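Local coordinates for probable sugar ABC transporter, sugar-binding protein (Streptococcus pneumoniae, PDB 2W7Y) that binds the blood group A trisaccharide and probably delivers host glycans to an ABC transporter for uptake, at residues Arg209-Val214 with Pro386-Val391; Phe157-Trp162 with Val302-Ser307; Ala203-Ile208 with Ala399-Leu404. All coordinates share one frame; numbering follows the deposited sequence.

Contact 1. Residues Arg209-Val214 with Pro386-Val391; sequences RLFNTV and PTVSDV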
loop_
_atom_site.group_PDB
_atom_site.type_symbol
_atom_site.label_atom_id
_atom_site.label_comp_id
_atom_site.label_asym_id
_atom_site.label_seq_id
_atom_site.Cartn_x
_atom_site.Cartn_y
_atom_site.Cartn_z
ATOM N N ARG A 209 3.554 -8.521 2.760
ATOM C CA ARG A 209 2.106 -8.666 2.607
ATOM C C ARG A 209 1.655 -10.054 3.057
ATOM O O ARG A 209 0.522 -10.227 3.518
ATOM C CB ARG A 209 1.659 -8.415 1.158
ATOM C CG ARG A 209 2.383 -7.300 0.412
ATOM C CD ARG A 209 2.215 -5.935 1.074
ATOM N NE ARG A 209 2.695 -4.859 0.210
ATOM C CZ ARG A 209 2.861 -3.598 0.596
ATOM N NH1 ARG A 209 2.588 -3.234 1.843
ATOM N NH2 ARG A 209 3.300 -2.700 -0.273
ATOM N N LEU A 210 2.542 -11.037 2.909
ATOM C CA LEU A 210 2.308 -12.381 3.444
ATOM C C LEU A 210 2.415 -12.411 4.968
ATOM O O LEU A 210 1.595 -13.045 5.630
ATOM C CB LEU A 210 3.262 -13.402 2.817
ATOM C CG LEU A 210 3.035 -13.831 1.359
ATOM C CD1 LEU A 210 4.146 -14.764 0.903
ATOM C CD2 LEU A 210 1.673 -14.489 1.172
ATOM N N PHE A 211 3.420 -11.724 5.514
ATOM C CA PHE A 211 3.586 -11.578 6.967
ATOM C C PHE A 211 2.415 -10.810 7.591
ATOM O O PHE A 211 1.859 -11.235 8.604
ATOM C CB PHE A 211 4.917 -10.888 7.302
ATOM C CG PHE A 211 5.104 -10.587 8.777
ATOM C CD1 PHE A 211 5.501 -11.586 9.666
ATOM C CD2 PHE A 211 4.890 -9.300 9.272
ATOM C CE1 PHE A 211 5.672 -11.307 11.033
ATOM C CE2 PHE A 211 5.062 -9.011 10.628
ATOM C CZ PHE A 211 5.454 -10.015 11.512
ATOM N N ASN A 212 2.065 -9.682 6.977
ATOM C CA ASN A 212 0.976 -8.818 7.419
ATOM C C ASN A 212 -0.343 -9.569 7.555
ATOM O O ASN A 212 -1.077 -9.386 8.531
ATOM C CB ASN A 212 0.797 -7.677 6.410
ATOM C CG ASN A 212 0.271 -6.390 7.037
ATOM O OD1 ASN A 212 0.630 -5.304 6.593
ATOM N ND2 ASN A 212 -0.589 -6.502 8.044
ATOM N N THR A 213 -0.627 -10.421 6.571
ATOM C CA THR A 213 -1.903 -11.127 6.508
ATOM C C THR A 213 -1.940 -12.418 7.325
ATOM O O THR A 213 -2.997 -12.777 7.848
ATOM C CB THR A 213 -2.365 -11.381 5.049
ATOM O OG1 THR A 213 -1.318 -12.010 4.294
ATOM C CG2 THR A 213 -2.739 -10.074 4.381
ATOM N N VAL A 214 -0.803 -13.104 7.447
ATOM C CA VAL A 214 -0.750 -14.359 8.214
ATOM C C VAL A 214 -0.807 -14.083 9.715
ATOM O O VAL A 214 -1.290 -14.909 10.489
ATOM C CB VAL A 214 0.460 -15.276 7.824
ATOM C CG1 VAL A 214 1.768 -14.791 8.445
ATOM C CG2 VAL A 214 0.183 -16.727 8.218
ATOM N N PRO A 386 -4.627 -3.633 8.859
ATOM C CA PRO A 386 -3.921 -2.483 8.301
ATOM C C PRO A 386 -2.484 -2.864 7.932
ATOM O O PRO A 386 -2.019 -3.945 8.300
ATOM C CB PRO A 386 -3.934 -1.475 9.453
ATOM C CG PRO A 386 -3.919 -2.316 10.682
ATOM C CD PRO A 386 -4.609 -3.622 10.337
ATOM N N THR A 387 -1.787 -1.995 7.211
ATOM C CA THR A 387 -0.398 -2.279 6.847
ATOM C C THR A 387 0.514 -2.069 8.047
ATOM O O THR A 387 0.291 -1.155 8.855
ATOM C CB THR A 387 0.110 -1.397 5.691
ATOM O OG1 THR A 387 -0.090 -0.019 6.024
ATOM C CG2 THR A 387 -0.604 -1.724 4.394
ATOM N N VAL A 388 1.528 -2.927 8.158
ATOM C CA VAL A 388 2.612 -2.770 9.131
ATOM C C VAL A 388 3.129 -1.326 9.141
ATOM O O VAL A 388 3.351 -0.748 10.209
ATOM C CB VAL A 388 3.781 -3.764 8.840
ATOM C CG1 VAL A 388 5.066 -3.348 9.556
ATOM C CG2 VAL A 388 3.387 -5.189 9.224
ATOM N N SER A 389 3.290 -0.757 7.948
ATOM C CA SER A 389 3.764 0.612 7.768
ATOM C C SER A 389 2.900 1.664 8.469
ATOM O O SER A 389 3.428 2.586 9.082
ATOM C CB SER A 389 3.862 0.933 6.273
ATOM O OG SER A 389 4.600 2.122 6.061
ATOM N N ASP A 390 1.579 1.519 8.373
ATOM C CA ASP A 390 0.635 2.477 8.957
ATOM C C ASP A 390 0.642 2.446 10.478
ATOM O O ASP A 390 0.662 3.490 11.137
ATOM C CB ASP A 390 -0.787 2.214 8.446
ATOM C CG ASP A 390 -1.065 2.871 7.101
ATOM O OD1 ASP A 390 -2.209 2.752 6.616
ATOM O OD2 ASP A 390 -0.154 3.511 6.531
ATOM N N VAL A 391 0.637 1.237 11.024
ATOM C CA VAL A 391 0.443 1.031 12.450
ATOM C C VAL A 391 1.772 0.980 13.229
ATOM O O VAL A 391 1.841 1.437 14.372
ATOM C CB VAL A 391 -0.481 -0.209 12.712
ATOM C CG1 VAL A 391 0.169 -1.516 12.228
ATOM C CG2 VAL A 391 -0.897 -0.299 14.173
#
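The carboxamide of Asn212 turns its OD1 and ND2 to the backbone of Pro386-Val388 and bonds to it through both of these atoms. ND2 of Asn212 donates to O of Pro386 at 2.9 Å, and this partner lies 18° out of the amide plane. In return, N of Val388 donates to OD1 of Asn212 at 3.0 Å, tilted well out of the carbonyl plane. The Phe211 ring meets Val388 at its edge, where CD2 of Phe211 lies 4.4 Å from CG2 of Val388. Phe239 makes an edge-to-face pair with the same ring. The guanidinium of Arg209 passes CG2 of Thr387 obliquely, and its NH2 is hydrogen-bonded to A2G O7.

A first torsion near trans (chi1 -150°) carries the Asn212 amide across to the start of helix 388-392. Thr387 is the N-cap of that helix. Its OG1 accepts from N of Asp390 at 3.3 Å.

Asn212 thus satisfies a loop carbonyl and the first N-H of a helix at once. Two bonds of opposite direction fix the rotation of its amide in a buried place, one helix turn from the sugar-binding Arg209.

Contact 2. Residues Phe157-Trp162 with Val302-Ser307; sequences FTMGLW and VAISSS. With A2G (2-acetamido-2-deoxy-alpha-D-galactopyranose), chain C.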
loop_
_atom_site.group_PDB
_atom_site.type_symbol
_atom_site.label_atom_id
_atom_site.label_comp_id
_atom_site.label_asym_id
_atom_site.label_seq_id
_atom_site.Cartn_x
_atom_site.Cartn_y
_atom_site.Cartn_z
ATOM N N PHE A 157 -5.324 2.259 0.504
ATOM C CA PHE A 157 -4.404 1.133 0.423
ATOM C C PHE A 157 -5.180 -0.179 0.548
ATOM O O PHE A 157 -4.973 -0.969 1.476
ATOM C CB PHE A 157 -3.310 1.241 1.491
ATOM C CG PHE A 157 -1.959 0.789 1.013
ATOM C CD1 PHE A 157 -1.069 1.699 0.453
ATOM C CD2 PHE A 157 -1.584 -0.548 1.097
ATOM C CE1 PHE A 157 0.179 1.289 -0.005
ATOM C CE2 PHE A 157 -0.340 -0.962 0.643
ATOM C CZ PHE A 157 0.543 -0.047 0.088
ATOM N N THR A 158 -6.080 -0.387 -0.409
ATOM C CA THR A 158 -6.953 -1.549 -0.457
ATOM C C THR A 158 -6.218 -2.640 -1.221
ATOM O O THR A 158 -5.962 -2.505 -2.419
ATOM C CB THR A 158 -8.294 -1.187 -1.142
ATOM O OG1 THR A 158 -8.856 -0.045 -0.488
ATOM C CG2 THR A 158 -9.293 -2.351 -1.094
HETATM N N MSE A 159 -5.869 -3.714 -0.518
HETATM C CA MSE A 159 -4.978 -4.724 -1.083
HETATM C C MSE A 159 -5.351 -6.189 -0.821
HETATM O O MSE A 159 -5.339 -6.657 0.323
HETATM C CB MSE A 159 -3.539 -4.447 -0.636
HETATM C CG MSE A 159 -2.577 -5.590 -0.873
HETATM SE SE MSE A 159 -0.734 -5.007 -0.802
HETATM C CE MSE A 159 -0.748 -4.083 0.898
ATOM N N GLY A 160 -5.676 -6.898 -1.898
ATOM C CA GLY A 160 -5.707 -8.356 -1.897
ATOM C C GLY A 160 -4.470 -8.853 -2.622
ATOM O O GLY A 160 -3.356 -8.395 -2.358
ATOM N N LEU A 161 -4.655 -9.789 -3.546
ATOM C CA LEU A 161 -3.545 -10.244 -4.377
ATOM C C LEU A 161 -4.025 -10.574 -5.797
ATOM O O LEU A 161 -5.225 -10.484 -6.087
ATOM C CB LEU A 161 -2.781 -11.402 -3.689
ATOM C CG LEU A 161 -3.058 -12.921 -3.750
ATOM C CD1 LEU A 161 -2.710 -13.571 -2.409
ATOM C CD2 LEU A 161 -4.460 -13.307 -4.143
ATOM N N TRP A 162 -3.089 -10.928 -6.676
ATOM C CA TRP A 162 -3.424 -11.309 -8.046
ATOM C C TRP A 162 -2.829 -12.666 -8.388
ATOM O O TRP A 162 -1.748 -13.009 -7.915
ATOM C CB TRP A 162 -2.954 -10.249 -9.043
ATOM C CG TRP A 162 -3.546 -8.889 -8.790
ATOM C CD1 TRP A 162 -3.043 -7.913 -7.975
ATOM C CD2 TRP A 162 -4.752 -8.358 -9.354
ATOM N NE1 TRP A 162 -3.858 -6.809 -8.000
ATOM C CE2 TRP A 162 -4.916 -7.054 -8.833
ATOM C CE3 TRP A 162 -5.709 -8.855 -10.253
ATOM C CZ2 TRP A 162 -6.003 -6.239 -9.180
ATOM C CZ3 TRP A 162 -6.788 -8.049 -10.593
ATOM C CH2 TRP A 162 -6.925 -6.753 -10.060
ATOM N N VAL A 302 -8.242 -13.429 4.577
ATOM C CA VAL A 302 -7.691 -12.170 5.079
ATOM C C VAL A 302 -7.290 -11.251 3.923
ATOM O O VAL A 302 -6.778 -11.709 2.902
ATOM C CB VAL A 302 -6.492 -12.403 6.043
ATOM C CG1 VAL A 302 -5.962 -11.087 6.605
ATOM C CG2 VAL A 302 -6.895 -13.328 7.187
ATOM N N ALA A 303 -7.553 -9.956 4.088
ATOM C CA ALA A 303 -7.126 -8.940 3.129
ATOM C C ALA A 303 -6.535 -7.740 3.857
ATOM O O ALA A 303 -6.721 -7.579 5.062
ATOM C CB ALA A 303 -8.290 -8.515 2.238
ATOM N N ILE A 304 -5.802 -6.909 3.122
ATOM C CA ILE A 304 -5.251 -5.678 3.672
ATOM C C ILE A 304 -6.195 -4.518 3.350
ATOM O O ILE A 304 -6.587 -4.326 2.194
ATOM C CB ILE A 304 -3.806 -5.406 3.151
ATOM C CG1 ILE A 304 -2.830 -6.438 3.730
ATOM C CG2 ILE A 304 -3.350 -3.991 3.513
ATOM C CD1 ILE A 304 -1.575 -6.679 2.909
ATOM N N SER A 305 -6.578 -3.772 4.385
ATOM C CA SER A 305 -7.376 -2.563 4.213
ATOM C C SER A 305 -6.893 -1.473 5.148
ATOM O O SER A 305 -7.247 -1.438 6.333
ATOM C CB SER A 305 -8.865 -2.825 4.436
ATOM O OG SER A 305 -9.632 -1.713 4.000
ATOM N N SER A 306 -6.060 -0.597 4.605
ATOM C CA SER A 306 -5.596 0.562 5.337
ATOM C C SER A 306 -5.669 1.803 4.464
ATOM O O SER A 306 -6.107 1.738 3.309
ATOM C CB SER A 306 -4.189 0.338 5.888
ATOM O OG SER A 306 -3.277 0.124 4.834
ATOM N N SER A 307 -5.277 2.934 5.039
ATOM C CA SER A 307 -5.299 4.209 4.347
ATOM C C SER A 307 -4.000 4.413 3.589
ATOM O O SER A 307 -4.012 4.697 2.389
ATOM C CB SER A 307 -5.498 5.345 5.350
ATOM O OG SER A 307 -6.624 5.100 6.173
HETATM O O5 A2G C . 2.322 0.027 -4.537
HETATM C C1 A2G C . 2.347 0.988 -3.447
HETATM C C2 A2G C . 3.609 0.739 -2.637
HETATM N N2 A2G C . 3.732 1.695 -1.537
HETATM C C3 A2G C . 4.838 0.906 -3.541
HETATM O O3 A2G C . 6.037 0.770 -2.775
HETATM C C4 A2G C . 4.792 -0.091 -4.699
HETATM O O4 A2G C . 4.880 -1.433 -4.200
HETATM C C5 A2G C . 3.473 0.098 -5.459
HETATM C C6 A2G C . 3.312 -0.922 -6.583
HETATM O O6 A2G C . 2.014 -0.759 -7.159
HETATM C C7 A2G C . 3.914 1.304 -0.281
HETATM O O7 A2G C . 3.968 0.130 0.088
HETATM C C8 A2G C . 4.044 2.450 0.718
HETATM O O HOH W 1 -8.282 0.178 2.352
#
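This is an antiparallel strand pair in the buried centre of the protein, beside the glycan pocket. Strand 157-159 runs against strand 302-306 at 171°, with the two axes 4.8 Å apart. Met159 and Ile304 form a hydrogen-bonded pair. N of Met159 donates to O of Ile304 at 2.9 Å, and N of Ile304 donates to O of Met159 at 2.8 Å. Towards Phe157 the pairing loosens. N of Phe157 makes weak bonds to both O of Ser306 and O of Ser307, and the return bond from N of Ser306 is weak too.

The strands belong to a mixed sheet. Strand 157-164 also pairs with 276-277 and 293-296, while strand 302-306 runs parallel to 383-385. The arrangement fits the bacterial extracellular solute-binding protein family, in which sugars bind in a cleft between two lobes.

Phe157, Met159, Ile304 and Ser306 share one face of the sheet. Met159, a selenomethionine, lies alongside Ile304, and both side chains point the same way. A bend at chi3 (52°) turns its CE back to 3.4 Å from CD1 of Ile304. The same methyl reaches the Phe157 ring at its edge, in plane. Beyond this, CZ of Phe157 lies 3.4 Å from O7 of the A2G acetamido group, which approaches the ring edge near its plane. Trp282 makes an edge-to-face pair with Phe157, and the galactose also touches Phe157.

On the other face Thr158 and Ser305 form a non-hydrogen-bonded pair. Water 1 joins OG1 of Thr158 to OG of Ser305, and it donates to O of Ser306 at 2.8 Å. Asn348 ND2 is hydrogen-bonded to the same Thr158 hydroxyl.

Contact 3. Residues Ala203-Ile208 with Ala399-Leu404; sequences AGEPSI and AIINAL. With A2G (2-acetamido-2-deoxy-alpha-D-galactopyranose), chain C.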
loop_
_atom_site.group_PDB
_atom_site.type_symbol
_atom_site.label_atom_id
_atom_site.label_comp_id
_atom_site.label_asym_id
_atom_site.label_seq_id
_atom_site.Cartn_x
_atom_site.Cartn_y
_atom_site.Cartn_z
ATOM N N ALA A 203 9.410 -12.076 -4.348
ATOM C CA ALA A 203 9.649 -11.789 -2.934
ATOM C C ALA A 203 10.485 -10.521 -2.768
ATOM O O ALA A 203 11.141 -10.072 -3.704
ATOM C CB ALA A 203 10.315 -12.975 -2.251
ATOM N N GLY A 204 10.464 -9.955 -1.566
ATOM C CA GLY A 204 11.098 -8.663 -1.293
ATOM C C GLY A 204 10.086 -7.814 -0.553
ATOM O O GLY A 204 9.613 -8.207 0.515
ATOM N N GLU A 205 9.738 -6.662 -1.129
ATOM C CA GLU A 205 8.617 -5.854 -0.640
ATOM C C GLU A 205 7.301 -6.652 -0.568
ATOM O O GLU A 205 6.599 -6.568 0.440
ATOM C CB GLU A 205 8.432 -4.584 -1.489
ATOM C CG GLU A 205 7.248 -3.701 -1.062
ATOM C CD GLU A 205 6.929 -2.594 -2.061
ATOM O OE1 GLU A 205 6.643 -1.462 -1.624
ATOM O OE2 GLU A 205 6.962 -2.849 -3.284
ATOM N N PRO A 206 6.955 -7.419 -1.629
ATOM C CA PRO A 206 5.711 -8.203 -1.599
ATOM C C PRO A 206 5.605 -9.250 -0.484
ATOM O O PRO A 206 4.496 -9.673 -0.154
ATOM C CB PRO A 206 5.713 -8.908 -2.956
ATOM C CG PRO A 206 6.572 -8.064 -3.821
ATOM C CD PRO A 206 7.651 -7.579 -2.921
ATOM N N SER A 207 6.732 -9.674 0.079
ATOM C CA SER A 207 6.714 -10.719 1.106
ATOM C C SER A 207 6.183 -10.241 2.464
ATOM O O SER A 207 5.718 -11.052 3.262
ATOM C CB SER A 207 8.088 -11.384 1.248
ATOM O OG SER A 207 9.078 -10.450 1.637
ATOM N N ILE A 208 6.242 -8.932 2.720
ATOM C CA ILE A 208 5.677 -8.367 3.950
ATOM C C ILE A 208 4.146 -8.437 3.952
ATOM O O ILE A 208 3.524 -8.429 5.012
ATOM C CB ILE A 208 6.188 -6.917 4.245
ATOM C CG1 ILE A 208 5.995 -6.561 5.728
ATOM C CG2 ILE A 208 5.524 -5.889 3.311
ATOM C CD1 ILE A 208 6.593 -5.233 6.157
ATOM N N ALA A 399 12.729 -2.698 7.981
ATOM C CA ALA A 399 13.473 -3.738 8.707
ATOM C C ALA A 399 12.909 -5.145 8.475
ATOM O O ALA A 399 13.668 -6.093 8.266
ATOM C CB ALA A 399 13.526 -3.419 10.203
ATOM N N ILE A 400 11.586 -5.271 8.509
ATOM C CA ILE A 400 10.914 -6.550 8.246
ATOM C C ILE A 400 11.089 -7.001 6.793
ATOM O O ILE A 400 11.382 -8.165 6.549
ATOM C CB ILE A 400 9.409 -6.533 8.685
ATOM C CG1 ILE A 400 9.310 -6.428 10.211
ATOM C CG2 ILE A 400 8.659 -7.780 8.187
ATOM C CD1 ILE A 400 7.909 -6.198 10.736
ATOM N N ILE A 401 10.925 -6.074 5.846
ATOM C CA ILE A 401 11.178 -6.336 4.417
ATOM C C ILE A 401 12.600 -6.843 4.161
ATOM O O ILE A 401 12.783 -7.831 3.445
ATOM C CB ILE A 401 10.881 -5.080 3.531
ATOM C CG1 ILE A 401 9.375 -4.905 3.334
ATOM C CG2 ILE A 401 11.574 -5.165 2.157
ATOM C CD1 ILE A 401 9.013 -3.612 2.615
ATOM N N ASN A 402 13.591 -6.167 4.744
ATOM C CA ASN A 402 14.998 -6.582 4.640
ATOM C C ASN A 402 15.262 -7.982 5.204
ATOM O O ASN A 402 15.978 -8.777 4.592
ATOM C CB ASN A 402 15.922 -5.566 5.327
ATOM C CG ASN A 402 16.025 -4.241 4.576
ATOM O OD1 ASN A 402 16.539 -3.261 5.118
ATOM N ND2 ASN A 402 15.547 -4.203 3.335
ATOM N N ALA A 403 14.681 -8.277 6.365
ATOM C CA ALA A 403 14.852 -9.582 7.012
ATOM C C ALA A 403 14.213 -10.717 6.207
ATOM O O ALA A 403 14.780 -11.803 6.100
ATOM C CB ALA A 403 14.296 -9.554 8.432
ATOM N N LEU A 404 13.035 -10.454 5.646
ATOM C CA LEU A 404 12.348 -11.428 4.794
ATOM C C LEU A 404 13.105 -11.667 3.487
ATOM O O LEU A 404 13.155 -12.796 3.001
ATOM C CB LEU A 404 10.902 -10.999 4.520
ATOM C CG LEU A 404 9.947 -10.939 5.718
ATOM C CD1 LEU A 404 8.640 -10.276 5.323
ATOM C CD2 LEU A 404 9.693 -12.323 6.335
HETATM O O5 A2G C . 2.322 0.027 -4.537
HETATM C C1 A2G C . 2.347 0.988 -3.447
HETATM C C2 A2G C . 3.609 0.739 -2.637
HETATM N N2 A2G C . 3.732 1.695 -1.537
HETATM C C3 A2G C . 4.838 0.906 -3.541
HETATM O O3 A2G C . 6.037 0.770 -2.775
HETATM C C4 A2G C . 4.792 -0.091 -4.699
HETATM O O4 A2G C . 4.880 -1.433 -4.200
HETATM C C5 A2G C . 3.473 0.098 -5.459
HETATM C C6 A2G C . 3.312 -0.922 -6.583
HETATM O O6 A2G C . 2.014 -0.759 -7.159
HETATM C C7 A2G C . 3.914 1.304 -0.281
HETATM O O7 A2G C . 3.968 0.130 0.088
HETATM C C8 A2G C . 4.044 2.450 0.718
#
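With CG of Glu205 trans to the backbone N (chi1 178°) and the chain extended beyond it, the carboxylate is carried past CD1 of Ile401 to O3 and O4 of A2G. In Ile401 the CG1 branch is opposite the carbonyl carbon (chi1 -77°) and ends in CD1, which lies 4.0 Å from CA of Glu205. The two side chains lie side by side, pointing the same way. CG2 of Ile401 faces O of Gly204.

The carboxylate takes one sugar hydroxyl on each oxygen. O3 of A2G donates to OE1 of Glu205 at 2.6 Å, and O4 of A2G donates to OE2 of Glu205 at 2.7 Å. N of Ala262 is hydrogen-bonded to OE2 as well, and Arg209 makes a weak, long ion pair with OE1. These partners hold the carboxylate in place and would be expected to favour its charged form. Holding O3 and O4 with one carboxylate is consistent with recognition of the galacto arrangement of these hydroxyls.

Behind Glu205 the contact is apolar. Ile208 crosses both Ile400 and Ile401 at about a right angle. CG1 of Ile208 touches CG2 of Ile400 at 3.8 Å, and CB of Ile208 is 3.9 Å from CG1 of Ile401. CD1 of Leu404 packs on the backbone of Ser207 and Ile208. OG of Ser207 lies 3.5 Å from CB of Leu404, yet it is turned to donate to O of Gly204 at 2.6 Å. That carbonyl also accepts from N of Ser207.

The contact joins segment 203-208, which leads into helix 207-215, to helix 394-406. Helix 237-252 packs on Ser207 and Leu404, and helix 414-427 packs on Ile400.

Overall arrangement
Contacts 1 and 3 share helix 207-215, and their centres are about 11 Å apart. They join in one apolar patch, where CE2 of Phe211 lies 4.0 Å from CD1 of Ile400. Contacts 1 and 2 are about 9 Å apart between centres and touch directly, with CD of Arg209 3.5 Å from CE of Met159. Contacts 2 and 3 do not touch. Their centres are about 17 Å apart and their nearest atoms about 6 Å, but A2G meets both. Each contact gives the glycan pocket one residue: Arg209, Phe157 and Glu205. Arg209 and Phe157 meet the acetamido end of A2G, and Glu205 its hydroxyl side. Asn279 and Trp282 add further hydrogen bonds to this sugar.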